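Local coordinates for protein endoglucanase (Komagataeibacter sucrofermentans, PDB 6VC5) that probably hydrolyses internal beta-1,4-glucosidic linkages in cellulose and related beta-glucans, as a glycoside hydrolase of family 8, at residues A[10-15]-A[46-51]; A[17-22]-A[56-61]. All coordinates share one frame; numbering follows the deposited sequence.

Contact 1. Residues A[10-15]-A[46-51]; sequences IFRDKY and AGDQAA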
loop_
_atom_site.group_PDB
_atom_site.type_symbol
_atom_site.label_atom_id
_atom_site.label_comp_id
_atom_site.label_asym_id
_atom_site.label_seq_id
_atom_site.Cartn_x
_atom_site.Cartn_y
_atom_site.Cartn_z
ATOM N N ILE A 10 -14.007 14.933 -3.402
ATOM C CA ILE A 10 -12.885 15.783 -3.795
ATOM C C ILE A 10 -11.861 14.995 -4.606
ATOM O O ILE A 10 -11.404 15.449 -5.666
ATOM C CB ILE A 10 -12.241 16.430 -2.556
ATOM C CG1 ILE A 10 -13.237 17.336 -1.833
ATOM C CG2 ILE A 10 -11.020 17.222 -2.954
ATOM C CD1 ILE A 10 -12.817 17.638 -0.391
ATOM N N PHE A 11 -11.451 13.821 -4.101
ATOM C CA PHE A 11 -10.509 12.977 -4.831
ATOM C C PHE A 11 -11.037 12.666 -6.222
ATOM O O PHE A 11 -10.314 12.797 -7.219
ATOM C CB PHE A 11 -10.261 11.678 -4.055
ATOM C CG PHE A 11 -9.123 10.848 -4.594
ATOM C CD1 PHE A 11 -7.842 10.982 -4.077
ATOM C CD2 PHE A 11 -9.336 9.931 -5.612
ATOM C CE1 PHE A 11 -6.783 10.208 -4.568
ATOM C CE2 PHE A 11 -8.286 9.155 -6.107
ATOM C CZ PHE A 11 -7.014 9.296 -5.588
ATOM N N ARG A 12 -12.311 12.283 -6.299
ATOM C CA ARG A 12 -12.917 11.908 -7.572
ATOM C C ARG A 12 -12.931 13.081 -8.544
ATOM O O ARG A 12 -12.631 12.919 -9.735
ATOM C CB ARG A 12 -14.337 11.389 -7.330
ATOM C CG ARG A 12 -15.043 10.904 -8.590
ATOM C CD ARG A 12 -16.518 10.654 -8.313
ATOM N NE ARG A 12 -17.213 11.875 -7.923
ATOM C CZ ARG A 12 -18.255 11.914 -7.095
ATOM N NH1 ARG A 12 -18.727 10.795 -6.562
ATOM N NH2 ARG A 12 -18.824 13.077 -6.793
ATOM N N ASP A 13 -13.267 14.275 -8.055
ATOM C CA ASP A 13 -13.294 15.442 -8.933
ATOM C C ASP A 13 -11.919 15.710 -9.540
ATOM O O ASP A 13 -11.815 16.133 -10.698
ATOM C CB ASP A 13 -13.787 16.657 -8.148
ATOM C CG ASP A 13 -13.697 17.945 -8.945
ATOM O OD1 ASP A 13 -13.171 18.944 -8.406
ATOM O OD2 ASP A 13 -14.162 17.963 -10.107
ATOM N N LYS A 14 -10.850 15.453 -8.779
ATOM C CA LYS A 14 -9.506 15.803 -9.228
ATOM C C LYS A 14 -8.896 14.737 -10.136
ATOM O O LYS A 14 -8.221 15.074 -11.117
ATOM C CB LYS A 14 -8.598 16.033 -8.017
ATOM C CG LYS A 14 -8.971 17.270 -7.210
ATOM C CD LYS A 14 -8.096 17.421 -5.980
ATOM C CE LYS A 14 -7.833 18.888 -5.677
ATOM N NZ LYS A 14 -6.535 19.344 -6.250
ATOM N N TYR A 15 -9.123 13.450 -9.840
ATOM C CA TYR A 15 -8.326 12.390 -10.439
ATOM C C TYR A 15 -9.110 11.319 -11.176
ATOM O O TYR A 15 -8.485 10.508 -11.869
ATOM C CB TYR A 15 -7.431 11.718 -9.383
ATOM C CG TYR A 15 -6.629 12.706 -8.569
ATOM C CD1 TYR A 15 -5.707 13.558 -9.177
ATOM C CD2 TYR A 15 -6.801 12.799 -7.197
ATOM C CE1 TYR A 15 -4.977 14.475 -8.439
ATOM C CE2 TYR A 15 -6.074 13.717 -6.447
ATOM C CZ TYR A 15 -5.171 14.545 -7.073
ATOM O OH TYR A 15 -4.443 15.451 -6.344
ATOM N N ALA A 46 -16.692 4.719 0.252
ATOM C CA ALA A 46 -17.621 5.839 0.177
ATOM C C ALA A 46 -19.013 5.443 -0.306
ATOM O O ALA A 46 -19.943 6.247 -0.181
ATOM C CB ALA A 46 -17.056 6.905 -0.761
ATOM N N GLY A 47 -19.180 4.243 -0.851
ATOM C CA GLY A 47 -20.473 3.816 -1.356
ATOM C C GLY A 47 -20.835 4.336 -2.729
ATOM O O GLY A 47 -22.021 4.465 -3.040
ATOM N N ASP A 48 -19.844 4.628 -3.571
ATOM C CA ASP A 48 -20.074 5.184 -4.910
ATOM C C ASP A 48 -19.947 4.045 -5.921
ATOM O O ASP A 48 -18.891 3.814 -6.525
ATOM C CB ASP A 48 -19.064 6.311 -5.172
ATOM C CG ASP A 48 -19.297 7.038 -6.488
ATOM O OD1 ASP A 48 -20.153 6.616 -7.291
ATOM O OD2 ASP A 48 -18.613 8.060 -6.718
ATOM N N GLN A 49 -21.053 3.316 -6.106
ATOM C CA GLN A 49 -20.997 2.127 -6.950
ATOM C C GLN A 49 -20.802 2.466 -8.426
ATOM O O GLN A 49 -20.127 1.721 -9.147
ATOM C CB GLN A 49 -22.233 1.252 -6.751
ATOM C CG GLN A 49 -22.052 -0.113 -7.391
ATOM C CD GLN A 49 -23.122 -1.108 -7.002
ATOM O OE1 GLN A 49 -24.138 -0.749 -6.396
ATOM N NE2 GLN A 49 -22.897 -2.374 -7.351
ATOM N N ALA A 50 -21.392 3.564 -8.902
ATOM C CA ALA A 50 -21.223 3.929 -10.304
ATOM C C ALA A 50 -19.755 4.161 -10.632
ATOM O O ALA A 50 -19.275 3.759 -11.701
ATOM C CB ALA A 50 -22.045 5.174 -10.627
ATOM N N ALA A 51 -19.021 4.788 -9.714
ATOM C CA ALA A 51 -17.594 4.977 -9.935
ATOM C C ALA A 51 -16.843 3.658 -9.821
ATOM O O ALA A 51 -16.008 3.341 -10.677
ATOM C CB ALA A 51 -17.028 6.009 -8.959
#
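Arg12 reaches from helix 4-15 to the carboxylate of Asp48, and this pair carries the contact. NH1 of Arg12 lies 2.7 Å from OD2 of Asp48 in a hydrogen-bonded salt bridge made through a single nitrogen. The bond is somewhat bent, with 142° at the hydrogen. The carboxylate oxygen sits at the edge of the guanidinium and close to its plane, yet NH1 comes to OD2 from above the carboxylate plane. The two flat groups stand almost perpendicular, 88° apart, so no two-pronged pairing forms. The arginine chain leaves its helix with CG anti to the backbone N and stays extended through chi2, which puts CD 3.7 Å from Asp48 OD2; the bend at chi3 (63°) then turns NE and the guanidinium so that NH1 faces the carboxylate.

Asp48 occupies the junction between helices 33-46 and 49-62. A Schellman motif ends the first helix, with Gly47 as its C-prime residue at positive phi, and Asp48 is the N-cap of the second. Its OD1 accepts from Ala51 N at 3.2 Å, while OD2 also takes a hydrogen bond from NE1 of Trp8, one turn before Arg12 on helix 4-15. Each oxygen thus has its own task, OD1 capping the new helix and OD2 gripped by two donors from helix 4-15. An alanine in place of Asp48 would probably leave the Arg12 guanidinium without its anionic mate and free to swing, and the first turn of helix 49-62 without its side-chain cap. Trp8 also packs on Ala46 and Ala51.

Contact 2. Residues A[17-22]-A[56-61]; sequences HPNGRI and WVWART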
loop_
_atom_site.group_PDB
_atom_site.type_symbol
_atom_site.label_atom_id
_atom_site.label_comp_id
_atom_site.label_asym_id
_atom_site.label_seq_id
_atom_site.Cartn_x
_atom_site.Cartn_y
_atom_site.Cartn_z
ATOM N N HIS A 17 -11.667 9.856 -14.057
ATOM C CA HIS A 17 -12.171 10.120 -15.391
ATOM C C HIS A 17 -13.309 9.159 -15.722
ATOM O O HIS A 17 -13.347 8.028 -15.217
ATOM C CB HIS A 17 -11.032 9.976 -16.409
ATOM C CG HIS A 17 -9.979 11.025 -16.254
ATOM N ND1 HIS A 17 -9.932 12.157 -17.040
ATOM C CD2 HIS A 17 -8.970 11.144 -15.357
ATOM C CE1 HIS A 17 -8.919 12.913 -16.654
ATOM N NE2 HIS A 17 -8.323 12.325 -15.632
ATOM N N PRO A 18 -14.258 9.588 -16.560
ATOM C CA PRO A 18 -15.471 8.782 -16.785
ATOM C C PRO A 18 -15.222 7.405 -17.378
ATOM O O PRO A 18 -16.083 6.528 -17.223
ATOM C CB PRO A 18 -16.303 9.658 -17.735
ATOM C CG PRO A 18 -15.807 11.042 -17.501
ATOM C CD PRO A 18 -14.336 10.904 -17.216
ATOM N N ASN A 19 -14.093 7.181 -18.059
ATOM C CA ASN A 19 -13.763 5.842 -18.541
ATOM C C ASN A 19 -13.270 4.908 -17.443
ATOM O O ASN A 19 -13.057 3.717 -17.724
ATOM C CB ASN A 19 -12.758 5.883 -19.702
ATOM C CG ASN A 19 -11.410 6.496 -19.322
ATOM O OD1 ASN A 19 -11.169 6.887 -18.173
ATOM N ND2 ASN A 19 -10.517 6.570 -20.300
ATOM N N GLY A 20 -13.124 5.393 -16.209
ATOM C CA GLY A 20 -12.668 4.557 -15.122
ATOM C C GLY A 20 -11.214 4.731 -14.750
ATOM O O GLY A 20 -10.772 4.107 -13.780
ATOM N N ARG A 21 -10.458 5.558 -15.479
ATOM C CA ARG A 21 -9.045 5.750 -15.170
ATOM C C ARG A 21 -8.863 6.699 -13.993
ATOM O O ARG A 21 -9.560 7.709 -13.864
ATOM C CB ARG A 21 -8.308 6.325 -16.381
ATOM C CG ARG A 21 -8.075 5.306 -17.458
ATOM C CD ARG A 21 -7.241 5.877 -18.577
ATOM N NE ARG A 21 -5.876 6.138 -18.135
ATOM C CZ ARG A 21 -4.945 6.710 -18.887
ATOM N NH1 ARG A 21 -5.230 7.067 -20.132
ATOM N NH2 ARG A 21 -3.731 6.927 -18.394
ATOM N N ILE A 22 -7.908 6.368 -13.134
ATOM C CA ILE A 22 -7.421 7.280 -12.107
ATOM C C ILE A 22 -6.103 7.826 -12.632
ATOM O O ILE A 22 -5.216 7.048 -13.002
ATOM C CB ILE A 22 -7.204 6.532 -10.782
ATOM C CG1 ILE A 22 -8.513 5.905 -10.302
ATOM C CG2 ILE A 22 -6.617 7.471 -9.724
ATOM C CD1 ILE A 22 -9.646 6.892 -10.177
ATOM N N TRP A 56 -13.138 -0.551 -11.866
ATOM C CA TRP A 56 -12.803 -1.969 -11.952
ATOM C C TRP A 56 -12.831 -2.485 -13.392
ATOM O O TRP A 56 -11.911 -3.190 -13.815
ATOM C CB TRP A 56 -13.719 -2.777 -11.032
ATOM C CG TRP A 56 -13.665 -4.271 -11.242
ATOM C CD1 TRP A 56 -14.745 -5.106 -11.386
ATOM C CD2 TRP A 56 -12.502 -5.117 -11.289
ATOM N NE1 TRP A 56 -14.325 -6.399 -11.536
ATOM C CE2 TRP A 56 -12.957 -6.437 -11.492
ATOM C CE3 TRP A 56 -11.122 -4.888 -11.218
ATOM C CZ2 TRP A 56 -12.085 -7.524 -11.603
ATOM C CZ3 TRP A 56 -10.257 -5.982 -11.324
ATOM C CH2 TRP A 56 -10.748 -7.276 -11.516
ATOM N N VAL A 57 -13.871 -2.157 -14.165
ATOM C CA VAL A 57 -13.914 -2.634 -15.549
ATOM C C VAL A 57 -12.700 -2.136 -16.332
ATOM O O VAL A 57 -12.096 -2.889 -17.109
ATOM C CB VAL A 57 -15.246 -2.262 -16.227
ATOM C CG1 VAL A 57 -15.172 -2.516 -17.717
ATOM C CG2 VAL A 57 -16.366 -3.088 -15.630
ATOM N N TRP A 58 -12.294 -0.879 -16.117
ATOM C CA TRP A 58 -11.108 -0.388 -16.810
ATOM C C TRP A 58 -9.867 -1.178 -16.405
ATOM O O TRP A 58 -9.072 -1.592 -17.264
ATOM C CB TRP A 58 -10.898 1.112 -16.573
ATOM C CG TRP A 58 -9.856 1.673 -17.516
ATOM C CD1 TRP A 58 -10.077 2.225 -18.744
ATOM C CD2 TRP A 58 -8.429 1.666 -17.330
ATOM N NE1 TRP A 58 -8.876 2.588 -19.317
ATOM C CE2 TRP A 58 -7.854 2.246 -18.474
ATOM C CE3 TRP A 58 -7.590 1.234 -16.298
ATOM C CZ2 TRP A 58 -6.467 2.415 -18.612
ATOM C CZ3 TRP A 58 -6.212 1.401 -16.438
ATOM C CH2 TRP A 58 -5.671 1.987 -17.589
ATOM N N ALA A 59 -9.687 -1.411 -15.102
ATOM C CA ALA A 59 -8.497 -2.131 -14.645
ATOM C C ALA A 59 -8.490 -3.570 -15.152
ATOM O O ALA A 59 -7.443 -4.093 -15.555
ATOM C CB ALA A 59 -8.423 -2.116 -13.122
ATOM N N ARG A 60 -9.641 -4.244 -15.100
ATOM C CA ARG A 60 -9.704 -5.624 -15.570
ATOM C C ARG A 60 -9.408 -5.702 -17.060
ATOM O O ARG A 60 -8.644 -6.568 -17.510
ATOM C CB ARG A 60 -11.092 -6.186 -15.271
ATOM C CG ARG A 60 -11.232 -7.672 -15.528
ATOM C CD ARG A 60 -12.677 -8.103 -15.304
ATOM N NE ARG A 60 -13.569 -7.538 -16.315
ATOM C CZ ARG A 60 -14.864 -7.293 -16.128
ATOM N NH1 ARG A 60 -15.433 -7.567 -14.962
ATOM N NH2 ARG A 60 -15.590 -6.773 -17.110
ATOM N N THR A 61 -9.977 -4.775 -17.836
ATOM C CA THR A 61 -9.835 -4.789 -19.286
ATOM C C THR A 61 -8.412 -4.469 -19.721
ATOM O O THR A 61 -7.887 -5.096 -20.646
ATOM C CB THR A 61 -10.805 -3.775 -19.888
ATOM O OG1 THR A 61 -12.147 -4.141 -19.544
ATOM C CG2 THR A 61 -10.652 -3.700 -21.417
#
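Trp58 of helix 49-62 meets the loop 17-22 through one face of its indole, on which the aliphatic part of Arg21 lies. CG of Arg21 stands 3.5 Å from the centroid of the five-membered ring and 22° off its normal, a CH-pi contact. Its nearest ring atom is CE2 of Trp58, at 3.2 Å, so the packing here is close. CD of Arg21 continues toward the six-membered ring, 3.5 Å from CZ2 of Trp58. The guanidinium beyond it is turned only 15° from the indole plane. Nearer the helix backbone, the carbonyl O of Asn19 approaches CD1 of Trp58 to 3.5 Å, and Gly20 packs against CB of the tryptophan. A CB on Gly20 would point toward Trp58 and come within about 3.0 Å of Trp58 CB; at the positive phi of Gly20 it would also crowd the carbonyl O of Asn19.

The loop owes its shape to a type I beta turn from His17 to Gly20, in which Gly20 N donates to His17 O. An Asx turn overlaps it: OD1 of Asn19 accepts from Arg21 N at 3.1 Å, the donor lying above the carbonyl plane. This bond helps hold the backbone leading into Arg21, and with CG anti to the carbonyl carbon (chi1 -75°) the side chain runs over the indole. Farther out, the guanidinium is anchored by a salt bridge from NH2 to Asp77 and by a hydrogen bond from NE to Ser31. Tyr75 meets the Trp58 ring edge-to-face, and Gln36 of helix 33-46 binds the loop backbone at Gly20 O and Ile22 N.

Overall arrangement
The centres of contacts 1 and 2 are about 12 Å apart, on the same side of the chain's centre and each about 19 Å from it. Along the chain their segments alternate: 10-15, 17-22, 46-51, 56-61. Helix 4-15 reaches the start of helix 49-62 in contact 1, and the loop after it packs farther along the same helix in contact 2. The two also touch directly, Tyr15 O lying 4.2 Å from Ile22 CD1. A polar surface link and a partly buried aromatic one together join the N-terminal segment to the helix pair 33-46 and 49-62 within the (alpha/alpha)6-barrel fold of family 8 glycoside hydrolases.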